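Long-range contact in short-chain dehydrogenase/reductase SDR (Paraburkholderia phymatum, PDB 5VA8), which binds NADP and probably catalyses an NADP(H)-dependent oxidation or reduction, as short-chain dehydrogenases/reductases do: residues D112-I125 with G159-F171. Residues are numbered along the deposited sequence; the frame is centred on the assembly and turned at random. Where two conformers were deposited one is given.
Sequences DWIRALEANMLTPI and GLSNGARSGLTGF. With TCE (3,3',3''-phosphanetriyltripropanoic acid), chain F; NAP (NADP nicotinamide-adenine-dinucleotide phosphate), chain E.
Leu160 sets its CD2 methyl over the centre of the six-membered ring of Trp113. In this CH-pi contact Leu160 CD2 is 3.6 Å from the centroid of that Trp113 ring. Gly163 lies at the edge of the same indole, with no side chain to come between. Ala164 packs its CB against Ala116 O at 3.6 Å. Met121 is extended, with CG anti to the backbone N (chi1 -179°), and runs along the backbone of Gly167 and Leu168; its CE meets Gly167 O at 3.6 Å. Leu168 puts CB against Met121 CG, CD2 against Pro124 CG and CD1 against Ile125 CG1. Ile125 CG1 reaches Phe171 CD2 at 3.5 Å. The helices run nearly parallel, 18° apart, on one side of the Rossmann-fold sheet of this SDR enzyme. Asn120 and Arg165 lie on the side of the helix pair that faces the NADP pocket. The Asn120 amide lies over one face of the Arg165 guanidinium, offset toward its rim and tilted 31°. A water links Asn120 O to Arg165 NH1. Arg165 NH2 donates to NAP O3D (2.8 Å) and TCE O16 (2.9 Å). Arg165 NE donates to Ser161 OG, in the guanidinium plane, and Ser161 OG in turn donates to TCE O15. Asn120 ND2 is held by Gly98 O. Trp113 and Phe171 meet Phe171 and Trp113 of a second subunit edge-to-face.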
loop_
_atom_site.group_PDB
_atom_site.type_symbol
_atom_site.label_atom_id
_atom_site.label_comp_id
_atom_site.label_asym_id
_atom_site.label_seq_id
_atom_site.Cartn_x
_atom_site.Cartn_y
_atom_site.Cartn_z
ATOM N N ASP A 112 -13.145 -26.154 -3.285
ATOM C CA ASP A 112 -11.825 -25.609 -3.609
ATOM C C ASP A 112 -11.474 -24.456 -2.681
ATOM O O ASP A 112 -10.341 -24.356 -2.190
ATOM C CB ASP A 112 -11.778 -25.097 -5.048
ATOM C CG ASP A 112 -11.729 -26.199 -6.083
ATOM O OD1 ASP A 112 -11.244 -27.318 -5.790
ATOM O OD2 ASP A 112 -12.178 -25.917 -7.211
ATOM N N TRP A 113 -12.436 -23.555 -2.461
ATOM C CA TRP A 113 -12.212 -22.416 -1.581
ATOM C C TRP A 113 -11.935 -22.859 -0.156
ATOM O O TRP A 113 -11.001 -22.365 0.483
ATOM C CB TRP A 113 -13.419 -21.477 -1.622
ATOM C CG TRP A 113 -13.359 -20.552 -2.795
ATOM C CD1 TRP A 113 -14.190 -20.536 -3.887
ATOM C CD2 TRP A 113 -12.384 -19.531 -3.015
ATOM N NE1 TRP A 113 -13.801 -19.550 -4.763
ATOM C CE2 TRP A 113 -12.692 -18.919 -4.251
ATOM C CE3 TRP A 113 -11.279 -19.073 -2.286
ATOM C CZ2 TRP A 113 -11.933 -17.867 -4.771
ATOM C CZ3 TRP A 113 -10.523 -18.034 -2.815
ATOM C CH2 TRP A 113 -10.860 -17.449 -4.043
ATOM N N ILE A 114 -12.757 -23.771 0.374
ATOM C CA ILE A 114 -12.554 -24.193 1.757
ATOM C C ILE A 114 -11.181 -24.831 1.919
ATOM O O ILE A 114 -10.469 -24.561 2.892
ATOM C CB ILE A 114 -13.675 -25.147 2.207
ATOM C CG1 ILE A 114 -15.032 -24.447 2.150
ATOM C CG2 ILE A 114 -13.402 -25.659 3.623
ATOM C CD1 ILE A 114 -15.174 -23.296 3.118
ATOM N N ARG A 115 -10.787 -25.688 0.972
ATOM C CA ARG A 115 -9.486 -26.335 1.084
ATOM C C ARG A 115 -8.349 -25.319 1.036
ATOM O O ARG A 115 -7.373 -25.446 1.784
ATOM C CB ARG A 115 -9.337 -27.393 -0.010
ATOM C CG ARG A 115 -10.336 -28.536 0.142
ATOM C CD ARG A 115 -10.311 -29.460 -1.056
ATOM N NE ARG A 115 -9.054 -30.194 -1.162
ATOM C CZ ARG A 115 -8.772 -31.036 -2.148
ATOM N NH1 ARG A 115 -9.660 -31.245 -3.112
ATOM N NH2 ARG A 115 -7.608 -31.670 -2.175
ATOM N N ALA A 116 -8.443 -24.315 0.161
ATOM C CA ALA A 116 -7.379 -23.320 0.103
ATOM C C ALA A 116 -7.347 -22.500 1.380
ATOM O O ALA A 116 -6.270 -22.230 1.923
ATOM C CB ALA A 116 -7.550 -22.410 -1.113
ATOM N N LEU A 117 -8.523 -22.109 1.875
ATOM C CA LEU A 117 -8.594 -21.366 3.128
ATOM C C LEU A 117 -8.057 -22.192 4.299
ATOM O O LEU A 117 -7.315 -21.678 5.140
ATOM C CB LEU A 117 -10.036 -20.930 3.372
ATOM C CG LEU A 117 -10.489 -19.810 2.432
ATOM C CD1 LEU A 117 -12.003 -19.677 2.423
ATOM C CD2 LEU A 117 -9.853 -18.502 2.855
ATOM N N GLU A 118 -8.403 -23.480 4.364
ATOM C CA GLU A 118 -7.863 -24.316 5.440
ATOM C C GLU A 118 -6.343 -24.397 5.370
ATOM O O GLU A 118 -5.647 -24.192 6.375
ATOM C CB GLU A 118 -8.470 -25.722 5.375
ATOM C CG GLU A 118 -9.945 -25.795 5.692
ATOM C CD GLU A 118 -10.242 -25.750 7.189
ATOM O OE1 GLU A 118 -11.446 -25.713 7.540
ATOM O OE2 GLU A 118 -9.288 -25.774 8.008
ATOM N N ALA A 119 -5.802 -24.684 4.179
ATOM C CA ALA A 119 -4.368 -24.928 4.073
ATOM C C ALA A 119 -3.552 -23.664 4.313
ATOM O O ALA A 119 -2.531 -23.702 5.011
ATOM C CB ALA A 119 -4.027 -25.513 2.703
ATOM N N ASN A 120 -3.959 -22.541 3.722
ATOM C CA ASN A 120 -3.078 -21.387 3.614
ATOM C C ASN A 120 -3.547 -20.187 4.424
ATOM O O ASN A 120 -2.907 -19.125 4.369
ATOM C CB ASN A 120 -2.911 -21.001 2.135
ATOM C CG ASN A 120 -2.453 -22.181 1.280
ATOM O OD1 ASN A 120 -3.126 -22.568 0.334
ATOM N ND2 ASN A 120 -1.314 -22.773 1.642
ATOM N N MET A 121 -4.628 -20.335 5.187
ATOM C CA MET A 121 -5.059 -19.289 6.110
ATOM C C MET A 121 -5.350 -19.867 7.490
ATOM O O MET A 121 -4.737 -19.443 8.477
ATOM C CB MET A 121 -6.287 -18.555 5.575
ATOM C CG MET A 121 -6.759 -17.441 6.498
ATOM S SD MET A 121 -8.260 -16.689 5.878
ATOM C CE MET A 121 -8.650 -15.578 7.251
ATOM N N LEU A 122 -6.278 -20.832 7.589
ATOM C CA LEU A 122 -6.690 -21.257 8.925
ATOM C C LEU A 122 -5.630 -22.120 9.602
ATOM O O LEU A 122 -5.504 -22.068 10.830
ATOM C CB LEU A 122 -8.041 -21.977 8.861
ATOM C CG LEU A 122 -9.173 -21.161 8.235
ATOM C CD1 LEU A 122 -10.495 -21.931 8.326
ATOM C CD2 LEU A 122 -9.295 -19.791 8.901
ATOM N N THR A 123 -4.866 -22.911 8.839
ATOM C CA THR A 123 -3.790 -23.707 9.437
ATOM C C THR A 123 -2.739 -22.823 10.106
ATOM O O THR A 123 -2.450 -23.040 11.298
ATOM C CB THR A 123 -3.200 -24.655 8.379
ATOM O OG1 THR A 123 -4.104 -25.754 8.185
ATOM C CG2 THR A 123 -1.836 -25.209 8.799
ATOM N N PRO A 124 -2.169 -21.804 9.448
ATOM C CA PRO A 124 -1.237 -20.923 10.173
ATOM C C PRO A 124 -1.856 -20.255 11.384
ATOM O O PRO A 124 -1.188 -20.107 12.415
ATOM C CB PRO A 124 -0.839 -19.873 9.123
ATOM C CG PRO A 124 -1.145 -20.479 7.821
ATOM C CD PRO A 124 -2.223 -21.504 8.004
ATOM N N ILE A 125 -3.120 -19.833 11.280
ATOM C CA ILE A 125 -3.798 -19.179 12.403
ATOM C C ILE A 125 -3.913 -20.124 13.591
ATOM O O ILE A 125 -3.665 -19.738 14.748
ATOM C CB ILE A 125 -5.174 -18.656 11.950
ATOM C CG1 ILE A 125 -4.988 -17.470 11.001
ATOM C CG2 ILE A 125 -6.044 -18.229 13.162
ATOM C CD1 ILE A 125 -6.282 -16.980 10.356
ATOM N N GLY A 159 -6.185 -17.537 -8.288
ATOM C CA GLY A 159 -7.197 -16.859 -7.486
ATOM C C GLY A 159 -7.365 -17.432 -6.090
ATOM O O GLY A 159 -7.644 -16.693 -5.144
ATOM N N LEU A 160 -7.218 -18.759 -5.943
ATOM C CA LEU A 160 -7.381 -19.362 -4.617
ATOM C C LEU A 160 -6.301 -18.882 -3.658
ATOM O O LEU A 160 -6.554 -18.750 -2.450
ATOM C CB LEU A 160 -7.364 -20.889 -4.721
ATOM C CG LEU A 160 -8.538 -21.521 -5.477
ATOM C CD1 LEU A 160 -8.269 -22.991 -5.744
ATOM C CD2 LEU A 160 -9.844 -21.360 -4.685
ATOM N N SER A 161 -5.092 -18.633 -4.172
ATOM C CA SER A 161 -4.017 -18.062 -3.368
ATOM C C SER A 161 -4.243 -16.572 -3.137
ATOM O O SER A 161 -4.099 -16.082 -2.007
ATOM C CB SER A 161 -2.669 -18.282 -4.062
ATOM O OG SER A 161 -1.623 -17.605 -3.372
ATOM N N ASN A 162 -4.590 -15.853 -4.208
ATOM C CA ASN A 162 -4.903 -14.431 -4.115
ATOM C C ASN A 162 -5.863 -14.177 -2.970
ATOM O O ASN A 162 -5.693 -13.233 -2.191
ATOM C CB ASN A 162 -5.539 -13.938 -5.423
ATOM C CG ASN A 162 -4.624 -14.097 -6.634
ATOM O OD1 ASN A 162 -3.406 -14.250 -6.501
ATOM N ND2 ASN A 162 -5.216 -14.054 -7.828
ATOM N N GLY A 163 -6.875 -15.024 -2.848
ATOM C CA GLY A 163 -7.820 -14.918 -1.759
ATOM C C GLY A 163 -7.309 -15.437 -0.427
ATOM O O GLY A 163 -7.246 -14.677 0.544
ATOM N N ALA A 164 -6.954 -16.725 -0.346
ATOM C CA ALA A 164 -6.678 -17.312 0.964
ATOM C C ALA A 164 -5.497 -16.638 1.646
ATOM O O ALA A 164 -5.536 -16.378 2.856
ATOM C CB ALA A 164 -6.433 -18.817 0.827
ATOM N N ARG A 165 -4.434 -16.345 0.897
ATOM C CA ARG A 165 -3.251 -15.818 1.562
ATOM C C ARG A 165 -3.429 -14.363 1.941
ATOM O O ARG A 165 -2.831 -13.912 2.926
ATOM C CB ARG A 165 -2.026 -15.984 0.669
ATOM C CG ARG A 165 -1.797 -17.453 0.307
ATOM C CD ARG A 165 -0.447 -17.562 -0.345
ATOM N NE ARG A 165 -0.190 -18.807 -1.063
ATOM C CZ ARG A 165 0.465 -19.857 -0.578
ATOM N NH1 ARG A 165 0.876 -19.889 0.694
ATOM N NH2 ARG A 165 0.711 -20.885 -1.385
ATOM N N SER A 166 -4.259 -13.631 1.192
ATOM C CA SER A 166 -4.614 -12.273 1.586
ATOM C C SER A 166 -5.446 -12.276 2.860
ATOM O O SER A 166 -5.330 -11.359 3.689
ATOM C CB SER A 166 -5.365 -11.580 0.453
ATOM O OG SER A 166 -4.504 -11.368 -0.661
ATOM N N GLY A 167 -6.308 -13.287 3.010
ATOM C CA GLY A 167 -7.056 -13.440 4.249
ATOM C C GLY A 167 -6.146 -13.630 5.439
ATOM O O GLY A 167 -6.322 -12.991 6.482
ATOM N N LEU A 168 -5.176 -14.536 5.316
ATOM C CA LEU A 168 -4.206 -14.704 6.398
ATOM C C LEU A 168 -3.546 -13.378 6.725
ATOM O O LEU A 168 -3.434 -12.993 7.896
ATOM C CB LEU A 168 -3.144 -15.731 6.005
ATOM C CG LEU A 168 -2.023 -15.887 7.037
ATOM C CD1 LEU A 168 -2.605 -16.386 8.356
ATOM C CD2 LEU A 168 -0.945 -16.855 6.527
ATOM N N THR A 169 -3.077 -12.678 5.688
ATOM C CA THR A 169 -2.282 -11.473 5.891
ATOM C C THR A 169 -3.068 -10.397 6.628
ATOM O O THR A 169 -2.525 -9.710 7.507
ATOM C CB THR A 169 -1.800 -10.958 4.537
ATOM O OG1 THR A 169 -1.046 -11.993 3.898
ATOM C CG2 THR A 169 -0.908 -9.731 4.716
ATOM N N GLY A 170 -4.349 -10.230 6.275
ATOM C CA GLY A 170 -5.172 -9.249 6.963
ATOM C C GLY A 170 -5.367 -9.577 8.430
ATOM O O GLY A 170 -5.399 -8.677 9.280
ATOM N N PHE A 171 -5.506 -10.868 8.749
ATOM C CA PHE A 171 -5.614 -11.260 10.152
ATOM C C PHE A 171 -4.288 -11.078 10.881
ATOM O O PHE A 171 -4.263 -10.589 12.023
ATOM C CB PHE A 171 -6.082 -12.715 10.273
ATOM C CG PHE A 171 -5.924 -13.262 11.670
ATOM C CD1 PHE A 171 -6.797 -12.882 12.671
ATOM C CD2 PHE A 171 -4.870 -14.114 11.972
ATOM C CE1 PHE A 171 -6.633 -13.355 13.978
ATOM C CE2 PHE A 171 -4.699 -14.597 13.267
ATOM C CZ PHE A 171 -5.589 -14.227 14.259
HETATM O O16 TCE F . 0.160 -20.087 -4.127
HETATM C C14 TCE F . 0.951 -19.232 -4.611
HETATM O O15 TCE F . 0.679 -18.010 -4.551
HETATM C C5 TCE F . 2.234 -19.696 -5.299
HETATM C C2 TCE F . 2.815 -18.519 -6.076
HETATM P P TCE F . 4.514 -18.967 -6.675
HETATM C C3 TCE F . 4.570 -20.684 -7.339
HETATM C C6 TCE F . 3.687 -20.596 -8.576
HETATM C C8 TCE F . 3.558 -21.996 -9.140
HETATM O O10 TCE F . 3.816 -22.170 -10.354
HETATM O O9 TCE F . 3.209 -22.954 -8.396
HETATM C C1 TCE F . 5.053 -17.725 -7.924
HETATM C C4 TCE F . 5.060 -16.363 -7.241
HETATM C C11 TCE F . 5.424 -15.332 -8.293
HETATM O O12 TCE F . 5.575 -14.119 -7.987
HETATM O O13 TCE F . 5.577 -15.721 -9.481
HETATM P PA NAP E . 7.899 -27.534 -2.634
HETATM O O1A NAP E . 9.289 -27.423 -3.113
HETATM O O2A NAP E . 7.000 -28.470 -3.414
HETATM O O5B NAP E . 7.979 -27.986 -1.098
HETATM C C5B NAP E . 6.759 -28.176 -0.367
HETATM C C4B NAP E . 7.114 -28.881 0.913
HETATM O O4B NAP E . 5.971 -28.848 1.791
HETATM C C3B NAP E . 7.469 -30.361 0.763
HETATM O O3B NAP E . 8.385 -30.732 1.784
HETATM C C2B NAP E . 6.115 -31.030 0.979
HETATM O O2B NAP E . 6.319 -32.425 1.303
HETATM C C1B NAP E . 5.576 -30.165 2.120
HETATM N N9A NAP E . 4.122 -30.160 2.246
HETATM C C8A NAP E . 3.219 -29.754 1.300
HETATM N N7A NAP E . 1.974 -29.749 1.716
HETATM C C5A NAP E . 2.064 -30.194 3.027
HETATM C C6A NAP E . 1.090 -30.428 4.018
HETATM N N6A NAP E . -0.220 -30.233 3.834
HETATM N N1A NAP E . 1.511 -30.886 5.219
HETATM C C2A NAP E . 2.823 -31.077 5.407
HETATM N N3A NAP E . 3.831 -30.891 4.549
HETATM C C4A NAP E . 3.382 -30.451 3.369
HETATM O O3 NAP E . 7.184 -26.104 -2.613
HETATM P PN NAP E . 7.729 -24.619 -2.363
HETATM O O1N NAP E . 8.737 -24.635 -1.285
HETATM O O2N NAP E . 8.088 -24.045 -3.677
HETATM O O5D NAP E . 6.382 -23.925 -1.858
HETATM C C5D NAP E . 6.115 -23.733 -0.454
HETATM C C4D NAP E . 4.926 -22.810 -0.372
HETATM O O4D NAP E . 5.293 -21.527 -0.931
HETATM C C3D NAP E . 3.680 -23.263 -1.144
HETATM O O3D NAP E . 2.492 -22.871 -0.457
HETATM C C2D NAP E . 3.805 -22.488 -2.451
HETATM O O2D NAP E . 2.574 -22.291 -3.141
HETATM C C1D NAP E . 4.351 -21.174 -1.902
HETATM N N1N NAP E . 5.027 -20.327 -2.917
HETATM C C2N NAP E . 5.971 -20.854 -3.715
HETATM C C3N NAP E . 6.637 -20.048 -4.614
HETATM C C7N NAP E . 7.716 -20.509 -5.545
HETATM O O7N NAP E . 7.935 -19.855 -6.583
HETATM N N7N NAP E . 8.308 -21.674 -5.296
HETATM C C4N NAP E . 6.358 -18.683 -4.609
HETATM C C5N NAP E . 5.369 -18.179 -3.781
HETATM C C6N NAP E . 4.698 -19.022 -2.948
HETATM P P2B NAP E . 5.123 -33.499 1.175
HETATM O O1X NAP E . 4.149 -33.178 2.259
HETATM O O2X NAP E . 4.513 -33.354 -0.220
HETATM O O3X NAP E . 5.833 -34.856 1.354
HETATM O O HOH W 1 -0.296 -18.642 3.242
#